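PDB 2GS5: conserved hypothetical protein from Corynebacterium diphtheriae NCTC 13129, which is of unknown function but belongs to the YqgE/AlgH (UPF0301) family of conserved bacterial proteins. Local coordinates for residues M19-A24 with I37-H42; A46-N51 with A136-W141; I64-P69 with A120-I125; V91-Q96 with L128-R133; A53-V58 with T72-L77. All coordinates share one frame; numbering follows the deposited sequence.

Contact 1: M19-A24 with I37-H42; sequences MVLVAA and ILIIEH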
# COMPACT_ATOMS: atom_id res chain seq x y z
N MSE A 19 3.71 -4.96 -4.78
CA MSE A 19 2.76 -4.53 -5.80
C MSE A 19 1.59 -3.86 -5.14
O MSE A 19 1.28 -4.16 -4.00
CB MSE A 19 2.23 -5.73 -6.60
CG MSE A 19 3.29 -6.45 -7.39
SE MSE A 19 3.98 -5.42 -8.90
CE MSE A 19 2.44 -5.42 -10.06
N VAL A 20 0.95 -2.96 -5.88
CA VAL A 20 -0.34 -2.40 -5.48
C VAL A 20 -1.45 -2.94 -6.36
O VAL A 20 -1.25 -3.22 -7.54
CB VAL A 20 -0.37 -0.86 -5.49
CG1 VAL A 20 0.42 -0.32 -4.30
CG2 VAL A 20 0.17 -0.30 -6.79
N LEU A 21 -2.61 -3.12 -5.74
CA LEU A 21 -3.85 -3.47 -6.40
C LEU A 21 -4.62 -2.17 -6.56
O LEU A 21 -5.02 -1.56 -5.56
CB LEU A 21 -4.65 -4.45 -5.56
CG LEU A 21 -3.96 -5.76 -5.21
CD1 LEU A 21 -4.74 -6.57 -4.17
CD2 LEU A 21 -3.73 -6.57 -6.48
N VAL A 22 -4.82 -1.74 -7.80
CA VAL A 22 -5.48 -0.47 -8.07
C VAL A 22 -6.94 -0.76 -8.38
O VAL A 22 -7.24 -1.49 -9.31
CB VAL A 22 -4.84 0.23 -9.27
CG1 VAL A 22 -5.51 1.59 -9.50
CG2 VAL A 22 -3.33 0.37 -9.07
N ALA A 23 -7.85 -0.20 -7.58
CA ALA A 23 -9.29 -0.45 -7.76
C ALA A 23 -9.79 -0.00 -9.14
O ALA A 23 -9.45 1.09 -9.62
CB ALA A 23 -10.10 0.25 -6.67
N ALA A 24 -10.59 -0.84 -9.78
CA ALA A 24 -11.29 -0.44 -11.00
C ALA A 24 -12.12 0.80 -10.72
O ALA A 24 -12.71 0.92 -9.65
CB ALA A 24 -12.18 -1.58 -11.48
N ILE A 37 -4.16 -0.84 -2.94
CA ILE A 37 -3.83 -1.74 -1.85
C ILE A 37 -2.45 -2.34 -2.04
O ILE A 37 -2.23 -3.12 -2.95
CB ILE A 37 -4.90 -2.83 -1.68
CG1 ILE A 37 -6.25 -2.17 -1.37
CG2 ILE A 37 -4.51 -3.80 -0.54
CD1 ILE A 37 -7.40 -3.09 -1.39
N LEU A 38 -1.52 -1.94 -1.17
CA LEU A 38 -0.17 -2.48 -1.17
C LEU A 38 -0.18 -3.89 -0.59
O LEU A 38 -0.57 -4.09 0.56
CB LEU A 38 0.74 -1.60 -0.32
CG LEU A 38 2.19 -2.06 -0.14
CD1 LEU A 38 2.94 -2.02 -1.46
CD2 LEU A 38 2.89 -1.20 0.91
N ILE A 39 0.27 -4.85 -1.38
CA ILE A 39 0.38 -6.23 -0.92
C ILE A 39 1.58 -6.34 0.02
O ILE A 39 2.71 -6.00 -0.36
CB ILE A 39 0.52 -7.22 -2.11
CG1 ILE A 39 -0.74 -7.15 -2.98
CG2 ILE A 39 0.79 -8.65 -1.61
CD1 ILE A 39 -0.62 -7.92 -4.28
N ILE A 40 1.32 -6.78 1.25
CA ILE A 40 2.37 -6.89 2.28
C ILE A 40 2.72 -8.34 2.62
O ILE A 40 3.71 -8.60 3.31
CB ILE A 40 1.96 -6.13 3.57
CG1 ILE A 40 0.70 -6.71 4.21
CG2 ILE A 40 1.77 -4.64 3.25
CD1 ILE A 40 0.27 -5.98 5.47
N GLU A 41 1.89 -9.28 2.18
CA GLU A 41 2.14 -10.70 2.38
C GLU A 41 1.33 -11.47 1.35
O GLU A 41 0.15 -11.22 1.16
CB GLU A 41 1.73 -11.12 3.79
CG GLU A 41 1.78 -12.62 4.07
CD GLU A 41 3.16 -13.14 4.43
OE1 GLU A 41 4.12 -12.34 4.55
OE2 GLU A 41 3.27 -14.36 4.60
N HIS A 42 1.96 -12.44 0.70
CA HIS A 42 1.30 -13.22 -0.32
C HIS A 42 1.81 -14.63 -0.21
O HIS A 42 2.97 -14.91 -0.53
CB HIS A 42 1.58 -12.61 -1.70
CG HIS A 42 0.92 -13.33 -2.82
ND1 HIS A 42 -0.45 -13.51 -2.91
CD2 HIS A 42 1.44 -13.93 -3.92
CE1 HIS A 42 -0.73 -14.18 -4.01
NE2 HIS A 42 0.40 -14.45 -4.64

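Contact 2: A46-N51 with A136-W141; sequences ATFGVN and AGHAEW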
# COMPACT_ATOMS: atom_id res chain seq x y z
N ALA A 46 -2.86 -16.92 2.58
CA ALA A 46 -3.73 -15.83 2.10
C ALA A 46 -2.90 -14.71 1.52
O ALA A 46 -1.68 -14.77 1.54
CB ALA A 46 -4.58 -15.30 3.23
N THR A 47 -3.57 -13.69 0.98
CA THR A 47 -2.90 -12.47 0.55
C THR A 47 -3.40 -11.36 1.46
O THR A 47 -4.60 -11.27 1.72
CB THR A 47 -3.24 -12.12 -0.90
OG1 THR A 47 -2.95 -13.26 -1.72
CG2 THR A 47 -2.43 -10.93 -1.39
N PHE A 48 -2.47 -10.53 1.95
CA PHE A 48 -2.81 -9.42 2.83
C PHE A 48 -2.32 -8.13 2.23
O PHE A 48 -1.24 -8.09 1.63
CB PHE A 48 -2.14 -9.59 4.19
CG PHE A 48 -2.53 -10.85 4.90
CD1 PHE A 48 -3.56 -10.84 5.83
CD2 PHE A 48 -1.88 -12.05 4.63
CE1 PHE A 48 -3.92 -12.02 6.49
CE2 PHE A 48 -2.23 -13.22 5.28
CZ PHE A 48 -3.26 -13.20 6.21
N GLY A 49 -3.07 -7.05 2.43
CA GLY A 49 -2.65 -5.75 1.96
C GLY A 49 -3.17 -4.62 2.80
O GLY A 49 -4.04 -4.82 3.65
N VAL A 50 -2.57 -3.45 2.61
CA VAL A 50 -3.06 -2.23 3.21
C VAL A 50 -3.32 -1.16 2.14
O VAL A 50 -2.47 -0.85 1.29
CB VAL A 50 -2.10 -1.68 4.31
CG1 VAL A 50 -2.07 -2.61 5.55
CG2 VAL A 50 -0.70 -1.43 3.77
N ASN A 51 -4.52 -0.59 2.21
CA ASN A 51 -4.86 0.54 1.36
C ASN A 51 -3.95 1.71 1.69
O ASN A 51 -3.70 1.98 2.87
CB ASN A 51 -6.32 0.92 1.60
CG ASN A 51 -6.86 1.92 0.59
OD1 ASN A 51 -6.21 2.26 -0.40
ND2 ASN A 51 -8.07 2.40 0.85
N ALA A 136 -4.02 1.35 10.08
CA ALA A 136 -4.94 0.66 10.98
C ALA A 136 -5.84 -0.23 10.15
O ALA A 136 -6.53 0.25 9.25
CB ALA A 136 -5.77 1.68 11.77
N GLY A 137 -5.82 -1.53 10.42
CA GLY A 137 -6.63 -2.48 9.69
C GLY A 137 -5.96 -2.93 8.42
O GLY A 137 -4.95 -2.36 7.99
N HIS A 138 -6.51 -3.96 7.80
CA HIS A 138 -5.97 -4.48 6.56
C HIS A 138 -7.05 -5.16 5.74
O HIS A 138 -8.19 -5.30 6.19
CB HIS A 138 -4.84 -5.47 6.85
CG HIS A 138 -5.29 -6.70 7.56
ND1 HIS A 138 -5.70 -7.84 6.91
CD2 HIS A 138 -5.43 -6.95 8.88
CE1 HIS A 138 -6.05 -8.75 7.80
NE2 HIS A 138 -5.90 -8.23 9.01
N ALA A 139 -6.67 -5.53 4.52
CA ALA A 139 -7.50 -6.28 3.58
C ALA A 139 -6.90 -7.68 3.43
O ALA A 139 -5.69 -7.85 3.51
CB ALA A 139 -7.55 -5.57 2.25
N GLU A 140 -7.77 -8.67 3.27
CA GLU A 140 -7.33 -10.06 3.12
C GLU A 140 -8.05 -10.70 1.94
O GLU A 140 -9.24 -10.44 1.72
CB GLU A 140 -7.62 -10.89 4.39
CG GLU A 140 -7.10 -12.33 4.35
CD GLU A 140 -7.43 -13.18 5.59
OE1 GLU A 140 -8.00 -12.65 6.55
OE2 GLU A 140 -7.13 -14.40 5.57
N TRP A 141 -7.32 -11.52 1.18
CA TRP A 141 -7.88 -12.37 0.13
C TRP A 141 -7.64 -13.82 0.48
O TRP A 141 -6.50 -14.22 0.75
CB TRP A 141 -7.26 -12.08 -1.24
CG TRP A 141 -7.72 -10.80 -1.82
CD1 TRP A 141 -8.69 -10.63 -2.76
CD2 TRP A 141 -7.27 -9.49 -1.47
NE1 TRP A 141 -8.87 -9.30 -3.02
CE2 TRP A 141 -8.02 -8.57 -2.24
CE3 TRP A 141 -6.31 -9.00 -0.58
CZ2 TRP A 141 -7.82 -7.19 -2.15
CZ3 TRP A 141 -6.13 -7.63 -0.48
CH2 TRP A 141 -6.88 -6.74 -1.27

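Contact 3: I64-P69 with A120-I125; sequences IPEWVP and ADPEEI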
# COMPACT_ATOMS: atom_id res chain seq x y z
N ILE A 64 0.41 5.36 19.24
CA ILE A 64 1.79 4.93 19.50
C ILE A 64 2.73 6.14 19.36
O ILE A 64 3.43 6.27 18.37
CB ILE A 64 2.27 3.77 18.56
CG1 ILE A 64 1.71 3.92 17.15
CG2 ILE A 64 1.88 2.42 19.14
CD1 ILE A 64 2.21 2.86 16.18
N PRO A 65 2.72 7.03 20.36
CA PRO A 65 3.48 8.28 20.26
C PRO A 65 4.98 8.09 20.04
O PRO A 65 5.62 8.94 19.44
CB PRO A 65 3.20 8.98 21.59
CG PRO A 65 2.72 7.92 22.50
CD PRO A 65 2.02 6.92 21.65
N GLU A 66 5.53 6.98 20.52
CA GLU A 66 6.95 6.68 20.40
C GLU A 66 7.42 6.63 18.95
O GLU A 66 8.59 6.87 18.67
CB GLU A 66 7.31 5.35 21.10
CG GLU A 66 6.63 4.10 20.52
CD GLU A 66 5.31 3.73 21.20
OE1 GLU A 66 4.59 4.64 21.68
OE2 GLU A 66 5.00 2.52 21.23
N TRP A 67 6.50 6.31 18.03
CA TRP A 67 6.84 6.17 16.61
C TRP A 67 6.76 7.48 15.83
O TRP A 67 7.23 7.54 14.70
CB TRP A 67 5.97 5.09 15.96
CG TRP A 67 6.53 3.74 16.25
CD1 TRP A 67 6.08 2.83 17.16
CD2 TRP A 67 7.70 3.17 15.66
NE1 TRP A 67 6.90 1.72 17.16
CE2 TRP A 67 7.90 1.90 16.24
CE3 TRP A 67 8.58 3.60 14.66
CZ2 TRP A 67 8.96 1.07 15.87
CZ3 TRP A 67 9.63 2.78 14.29
CH2 TRP A 67 9.81 1.52 14.90
N VAL A 68 6.18 8.51 16.42
CA VAL A 68 5.93 9.76 15.69
C VAL A 68 7.16 10.34 14.96
O VAL A 68 7.05 10.74 13.81
CB VAL A 68 5.26 10.83 16.58
CG1 VAL A 68 5.18 12.17 15.87
CG2 VAL A 68 3.87 10.36 16.96
N PRO A 69 8.34 10.37 15.62
CA PRO A 69 9.55 10.87 14.92
C PRO A 69 9.93 10.18 13.61
O PRO A 69 10.61 10.77 12.78
CB PRO A 69 10.65 10.67 15.96
CG PRO A 69 9.95 10.69 17.26
CD PRO A 69 8.63 10.04 17.02
N ALA A 120 10.20 -2.77 17.42
CA ALA A 120 11.56 -2.24 17.38
C ALA A 120 11.66 -0.95 18.18
O ALA A 120 10.65 -0.30 18.49
CB ALA A 120 12.01 -2.00 15.93
N ASP A 121 12.89 -0.58 18.52
CA ASP A 121 13.18 0.72 19.10
C ASP A 121 13.10 1.75 17.98
O ASP A 121 13.86 1.65 17.01
CB ASP A 121 14.59 0.68 19.71
CG ASP A 121 14.95 1.96 20.44
OD1 ASP A 121 14.29 3.01 20.29
OD2 ASP A 121 15.95 1.91 21.20
N PRO A 122 12.19 2.73 18.09
CA PRO A 122 12.11 3.76 17.04
C PRO A 122 13.44 4.46 16.75
O PRO A 122 13.65 4.91 15.63
CB PRO A 122 11.10 4.76 17.60
CG PRO A 122 10.29 4.00 18.58
CD PRO A 122 11.18 2.95 19.14
N GLU A 123 14.30 4.57 17.76
CA GLU A 123 15.63 5.16 17.57
C GLU A 123 16.56 4.28 16.72
O GLU A 123 17.45 4.81 16.05
CB GLU A 123 16.26 5.51 18.92
CG GLU A 123 15.50 6.62 19.64
CD GLU A 123 16.22 7.13 20.88
OE1 GLU A 123 17.15 7.97 20.74
OE2 GLU A 123 15.86 6.71 22.00
N GLU A 124 16.36 2.96 16.75
CA GLU A 124 17.06 2.03 15.84
C GLU A 124 16.62 2.28 14.41
O GLU A 124 17.44 2.35 13.49
CB GLU A 124 16.74 0.56 16.18
CG GLU A 124 17.54 -0.48 15.34
CD GLU A 124 16.78 -1.77 14.99
OE1 GLU A 124 17.29 -2.51 14.11
OE2 GLU A 124 15.71 -2.09 15.55
N ILE A 125 15.31 2.38 14.23
CA ILE A 125 14.71 2.38 12.91
C ILE A 125 14.85 3.74 12.21
O ILE A 125 15.04 3.78 11.00
CB ILE A 125 13.23 1.95 13.00
CG1 ILE A 125 13.15 0.48 13.46
CG2 ILE A 125 12.52 2.12 11.66
CD1 ILE A 125 13.94 -0.51 12.59

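Contact 4: V91-Q96 with L128-R133; sequences VGVTAQ and LVSGMR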
# COMPACT_ATOMS: atom_id res chain seq x y z
N VAL A 91 4.65 0.62 7.28
CA VAL A 91 5.34 0.44 6.01
C VAL A 91 6.37 1.56 5.87
O VAL A 91 6.03 2.74 5.97
CB VAL A 91 4.37 0.46 4.81
CG1 VAL A 91 5.14 0.21 3.52
CG2 VAL A 91 3.30 -0.62 4.97
N GLY A 92 7.62 1.19 5.64
CA GLY A 92 8.70 2.15 5.49
C GLY A 92 9.33 2.13 4.12
O GLY A 92 9.12 1.20 3.33
N VAL A 93 10.11 3.17 3.86
CA VAL A 93 10.99 3.27 2.71
C VAL A 93 12.41 3.26 3.26
O VAL A 93 12.76 4.10 4.08
CB VAL A 93 10.72 4.57 1.92
CG1 VAL A 93 11.69 4.72 0.73
CG2 VAL A 93 9.24 4.65 1.47
N THR A 94 13.22 2.28 2.87
CA THR A 94 14.58 2.17 3.42
C THR A 94 15.44 3.36 3.01
O THR A 94 15.33 3.87 1.89
CB THR A 94 15.29 0.86 2.99
OG1 THR A 94 15.39 0.81 1.57
CG2 THR A 94 14.54 -0.37 3.50
N ALA A 95 16.28 3.79 3.94
CA ALA A 95 17.24 4.86 3.71
C ALA A 95 18.42 4.37 2.89
O ALA A 95 18.67 3.17 2.76
CB ALA A 95 17.73 5.41 5.04
N GLN A 96 19.20 5.31 2.38
CA GLN A 96 20.43 4.95 1.69
C GLN A 96 21.27 4.08 2.62
O GLN A 96 21.35 4.33 3.83
CB GLN A 96 21.24 6.18 1.29
CG GLN A 96 20.51 7.19 0.41
CD GLN A 96 20.11 6.66 -0.96
OE1 GLN A 96 20.84 5.91 -1.61
NE2 GLN A 96 18.95 7.09 -1.43
N LEU A 128 17.35 4.29 9.51
CA LEU A 128 17.27 3.24 8.49
C LEU A 128 16.12 3.42 7.51
O LEU A 128 16.03 2.67 6.54
CB LEU A 128 17.13 1.87 9.15
CG LEU A 128 18.16 1.53 10.22
CD1 LEU A 128 17.94 0.11 10.78
CD2 LEU A 128 19.60 1.68 9.71
N VAL A 129 15.26 4.41 7.76
CA VAL A 129 14.16 4.72 6.83
C VAL A 129 14.16 6.19 6.44
O VAL A 129 14.53 7.05 7.23
CB VAL A 129 12.78 4.34 7.42
CG1 VAL A 129 12.68 2.80 7.62
CG2 VAL A 129 12.52 5.10 8.71
N SER A 130 13.75 6.47 5.20
CA SER A 130 13.58 7.85 4.73
C SER A 130 12.15 8.30 4.90
O SER A 130 11.86 9.49 4.84
CB SER A 130 14.00 8.00 3.27
OG SER A 130 13.26 7.12 2.43
N GLY A 131 11.25 7.34 5.11
CA GLY A 131 9.84 7.63 5.32
C GLY A 131 9.13 6.43 5.89
O GLY A 131 9.64 5.32 5.83
N MSE A 132 7.97 6.67 6.48
CA MSE A 132 7.17 5.59 7.06
C MSE A 132 5.73 6.05 7.25
O MSE A 132 5.47 7.22 7.52
CB MSE A 132 7.77 5.17 8.41
CG MSE A 132 7.16 3.94 9.01
SE MSE A 132 8.00 3.61 10.73
CE MSE A 132 6.74 4.68 11.79
N ARG A 133 4.79 5.12 7.13
CA ARG A 133 3.38 5.40 7.32
C ARG A 133 2.75 4.25 8.08
O ARG A 133 3.16 3.10 7.91
CB ARG A 133 2.70 5.57 5.95
CG ARG A 133 1.23 5.99 6.02
CD ARG A 133 0.85 6.86 4.83
NE ARG A 133 1.44 8.19 4.96
CZ ARG A 133 1.47 9.10 4.00
NH1 ARG A 133 0.96 8.83 2.80
NH2 ARG A 133 2.04 10.29 4.23
O HOH W 1 15.16 6.36 0.75

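Contact 5: A53-V58 with T72-L77; sequences ASRSDV and TKPQAL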
# COMPACT_ATOMS: atom_id res chain seq x y z
N ALA A 53 -4.62 4.81 0.23
CA ALA A 53 -5.34 5.96 -0.31
C ALA A 53 -6.25 6.68 0.67
O ALA A 53 -6.84 7.71 0.31
CB ALA A 53 -6.15 5.52 -1.54
N SER A 54 -6.37 6.18 1.90
CA SER A 54 -7.40 6.66 2.81
C SER A 54 -6.88 7.05 4.19
O SER A 54 -6.74 6.21 5.07
CB SER A 54 -8.49 5.61 2.96
OG SER A 54 -9.60 6.15 3.65
N ARG A 55 -6.62 8.33 4.37
CA ARG A 55 -6.15 8.87 5.63
C ARG A 55 -7.29 8.91 6.67
O ARG A 55 -8.44 9.20 6.32
CB ARG A 55 -5.66 10.29 5.35
CG ARG A 55 -4.73 10.88 6.35
CD ARG A 55 -4.81 12.38 6.30
NE ARG A 55 -5.46 12.81 7.53
CZ ARG A 55 -5.03 13.77 8.34
NH1 ARG A 55 -3.98 14.51 8.03
NH2 ARG A 55 -5.71 14.02 9.45
N SER A 56 -6.97 8.60 7.93
CA SER A 56 -7.93 8.80 9.02
C SER A 56 -7.66 10.11 9.75
O SER A 56 -6.67 10.78 9.48
CB SER A 56 -7.90 7.63 10.02
OG SER A 56 -6.91 7.81 11.02
N ASP A 57 -8.54 10.44 10.68
CA ASP A 57 -8.38 11.63 11.50
C ASP A 57 -7.72 11.34 12.85
O ASP A 57 -7.68 12.21 13.72
CB ASP A 57 -9.75 12.30 11.69
CG ASP A 57 -10.35 12.76 10.38
OD1 ASP A 57 -9.70 13.58 9.68
OD2 ASP A 57 -11.46 12.30 10.03
N VAL A 58 -7.18 10.13 13.01
CA VAL A 58 -6.54 9.74 14.26
C VAL A 58 -5.03 9.98 14.17
O VAL A 58 -4.34 9.39 13.35
CB VAL A 58 -6.80 8.25 14.58
CG1 VAL A 58 -6.10 7.86 15.88
CG2 VAL A 58 -8.31 7.97 14.66
N THR A 72 6.24 9.90 8.37
CA THR A 72 6.12 10.95 7.38
C THR A 72 4.82 11.72 7.56
O THR A 72 3.78 11.13 7.86
CB THR A 72 6.15 10.32 5.98
OG1 THR A 72 7.34 9.53 5.84
CG2 THR A 72 6.06 11.37 4.89
N LYS A 73 4.86 13.03 7.39
CA LYS A 73 3.63 13.82 7.45
C LYS A 73 2.69 13.44 6.31
O LYS A 73 3.14 13.13 5.21
CB LYS A 73 3.95 15.32 7.39
CG LYS A 73 4.59 15.86 8.67
CD LYS A 73 4.82 17.37 8.64
CE LYS A 73 6.06 17.77 7.87
NZ LYS A 73 6.48 19.17 8.23
N PRO A 74 1.37 13.46 6.57
CA PRO A 74 0.73 13.74 7.85
C PRO A 74 0.80 12.55 8.81
O PRO A 74 0.58 11.39 8.41
CB PRO A 74 -0.71 14.05 7.47
CG PRO A 74 -0.93 13.37 6.20
CD PRO A 74 0.38 13.20 5.51
N GLN A 75 1.11 12.84 10.07
CA GLN A 75 1.36 11.82 11.07
C GLN A 75 0.05 11.33 11.67
O GLN A 75 -0.21 11.46 12.86
CB GLN A 75 2.34 12.34 12.12
CG GLN A 75 3.66 12.77 11.50
CD GLN A 75 4.62 13.40 12.49
OE1 GLN A 75 4.23 14.24 13.30
NE2 GLN A 75 5.89 13.00 12.41
N ALA A 76 -0.78 10.78 10.79
CA ALA A 76 -2.08 10.23 11.14
C ALA A 76 -2.09 8.78 10.70
O ALA A 76 -1.40 8.40 9.75
CB ALA A 76 -3.19 10.99 10.40
N LEU A 77 -2.88 7.97 11.39
CA LEU A 77 -3.12 6.61 10.94
C LEU A 77 -3.88 6.67 9.63
O LEU A 77 -4.82 7.47 9.46
CB LEU A 77 -3.94 5.83 11.97
CG LEU A 77 -3.24 5.52 13.30
CD1 LEU A 77 -4.20 4.79 14.25
CD2 LEU A 77 -2.00 4.69 13.06

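Contact 1: M19-A24 with I37-H42
L21 and I39 meet at about a right angle, the CD2 methyl of L21 lying 4.0 Å from CD1 of I39. The CG1 branch of I39 stands anti to its own carbonyl carbon (chi1 -62°), and from it CD1 comes up to L21. On the same face L21 CB and I37 CB sit abreast, 4.2 Å apart, and W155 of strand 155-159 packs on both side chains. The other face belongs to V20 and L38: V20 CG1 rests 3.8 Å from L38 CA, and A160 adjoins both. Strands 19-23 and 36-42 are thus an antiparallel pair, with V20 and L38 non-hydrogen-bonded and L21 and I37 hydrogen-bonded; 19-23 lies between 36-42 and 155-159 in the large mixed sheet. L21 and I37 exchange two backbone bonds, L21 N to I37 O and I37 N to L21 O, both 2.8 Å. Farther out, I39 N reaches M19 O at 2.9 Å, nearly along the C=O axis. Past this bond strand 36-42 leaves strand 19-23 and runs on beside strand 47-51 toward its exposed end, where I40 and E41 both face F48 in a classic beta bulge and H42 ND1 is hydrogen-bonded to T47 OG1.

Contact 2: A46-N51 with A136-W141
F48 lays its ring beside two side chains of the opposite strand, H138 and E140, all pointing the same way. CE1 of F48 is 3.8 Å from CD of E140, whose chain runs extended from a CG anti to the backbone N (chi1 -176°), and the carboxylate lies only 23° from the plane of the ring. H138 meets the neighbouring rim atom: its CE1 comes at the ring edge, 3.8 Å from F48 CD1, with the two ring planes oblique at 55°. The imidazole is held at both nitrogens, weakly through ND1 to the backbone O of A139 and through NE2 to N84. On the reverse face G49 has no side chain, and the indole of W141 reaches alongside its backbone, W141 CZ3 lying 4.3 Å from G49 N. The T47 carbonyl O lies in the plane of that indole at its edge, while T47 CB and W141 CB pack 4.0 Å apart. Their polar ends look elsewhere, T47 OG1 to H42 and W141 NE1 to E149. T47 and W141 exchange two backbone bonds, W141 N to T47 O being 2.8 Å, and G49 and A139 two more, A139 N to G49 O being 2.9 Å. Such alternation about the non-hydrogen-bonded F48-E140 pair is that of regular antiparallel sheet, here between strands 47-51 and 129-141.

Contact 3: I64-P69 with A120-I125
W67 and P122 form the tight part of this contact, the proline ring set over one face of the indole. P122 CG stands 4.0 Å from the centroid of the six-membered ring of W67 and 13° off its normal, a CH-pi contact made at about a right angle between the side chains. The same P122 CG touches the backbone O of E66 at 3.3 Å. At the edge of the indole I125 CG1 lies in the ring plane, 3.8 Å from W67 CH2. The carbonyl O of A120 approaches W67 CZ2 to 3.4 Å. NE1 of W67 is tied to L118 O, a bond that helps to fix the rotation of the indole; V116 and M132 also pack on W67.

Toward solvent the contact thins. The E66 side chain, bent at chi2, crosses the proline obliquely with CB and CG and then carries its carboxylate away. On that outer side D121 occupies the N-cap, its OD1 accepting from E123 N at 3.0 Å from above the carboxylate plane. A tryptophan from a 3-10 segment is thereby fitted against the first turn of helix 122-125, a proline-started and aspartate-capped helix N-terminus.

Contact 4: V91-Q96 with L128-R133
V93 and S130 meet where the pairing of these two antiparallel strands slips by one residue. The V93 carbonyl O accepts from S130 N at 2.8 Å, nearly in line with its C=O bond, and V129 CA adds a CA-H...O contact at 3.1 Å. S130 OG sits between the backbone N and carbonyl carbon of its own residue (chi1 57°), 3.3 Å from V93 CG1. It also shares a water with the T94 carbonyl: the water donates to T94 O at 2.7 Å and is hydrogen-bonded to S130 OG. R112 gives T94 O and A95 O weak bonds as well.

Beyond the slip A95 N donates to L128 O at 2.8 Å, lying well above that carbonyl's plane. On the regular side of the bulge V93 N goes to G131 O, and V91 and R133 exchange two bonds, R133 N to V91 O being 2.9 Å. Between them lies the non-hydrogen-bonded pair G92 and M132, their CA atoms only 4.1 Å apart; G92 bonds through its backbone to V114 in strand 113-116, and M132 to T72. The guanidinium of R133 is turned away to A167 O. The chemistry is therefore almost wholly main-chain: the beta bulge changes the register yet keeps the amides of V93, A95 and S130 bonded, with one water bridging T94 O and S130 OG beside it.

Contact 5: A53-V58 with T72-L77
R55 spreads its guanidinium over A76, whose CB lies over the centre of one face, 3.9 Å from CZ of R55. Set obliquely to the same group is the ring of P74, with P74 CB 3.3 Å from R55 NH1; a cis peptide bond precedes this proline. The flat group thus lies across the start of strand 76-79, beside which an ST turn at S56 takes the chain round a corner at D57, S56 OG accepting from V58 N at 3.1 Å, so that S56 and V58 both bond to L77. The R55 chain is bent at chi3, and NE makes a weak bond to the carbonyl O of S56. Q75, just before A76 and L77, is the centre of an inverse gamma turn. Around the corner L77 N donates to V58 O at 2.8 Å, while A76 CB packs close to the carbonyls of both S56 and V58. V58 CG1, anti to its backbone N (chi1 179°), touches L77 CD1 at 4.0 Å, and V63 packs on both side chains. The carbonyl of L77 is gripped twice by one residue, S56 N approaching L77 O in the carbonyl plane at 2.9 Å and S56 OG from above that plane at 2.6 Å.

Contacts 1, 2, 4 and 5 all reach one mixed sheet, and contact 3 lies at its margin. Contacts 1 and 2, centres 8 Å apart, are built on the neighbouring strands 36-42 and 47-51 respectively, and the L21 CD1 to W141 CH2 distance is 3.6 Å. Strand 129-141 serves contact 2 at one end and contact 4 at the other, about 20 Å between centres. Contact 4 joins contact 5 through a probable hydrogen bond, T72 N to M132 O, 2.9 Å, and meets contact 3 where M132 CE packs 3.6 Å from W67 CE3. Contacts 1 and 3 stay apart, about 14 Å between nearest atoms. With the function unknown, no site is assigned here.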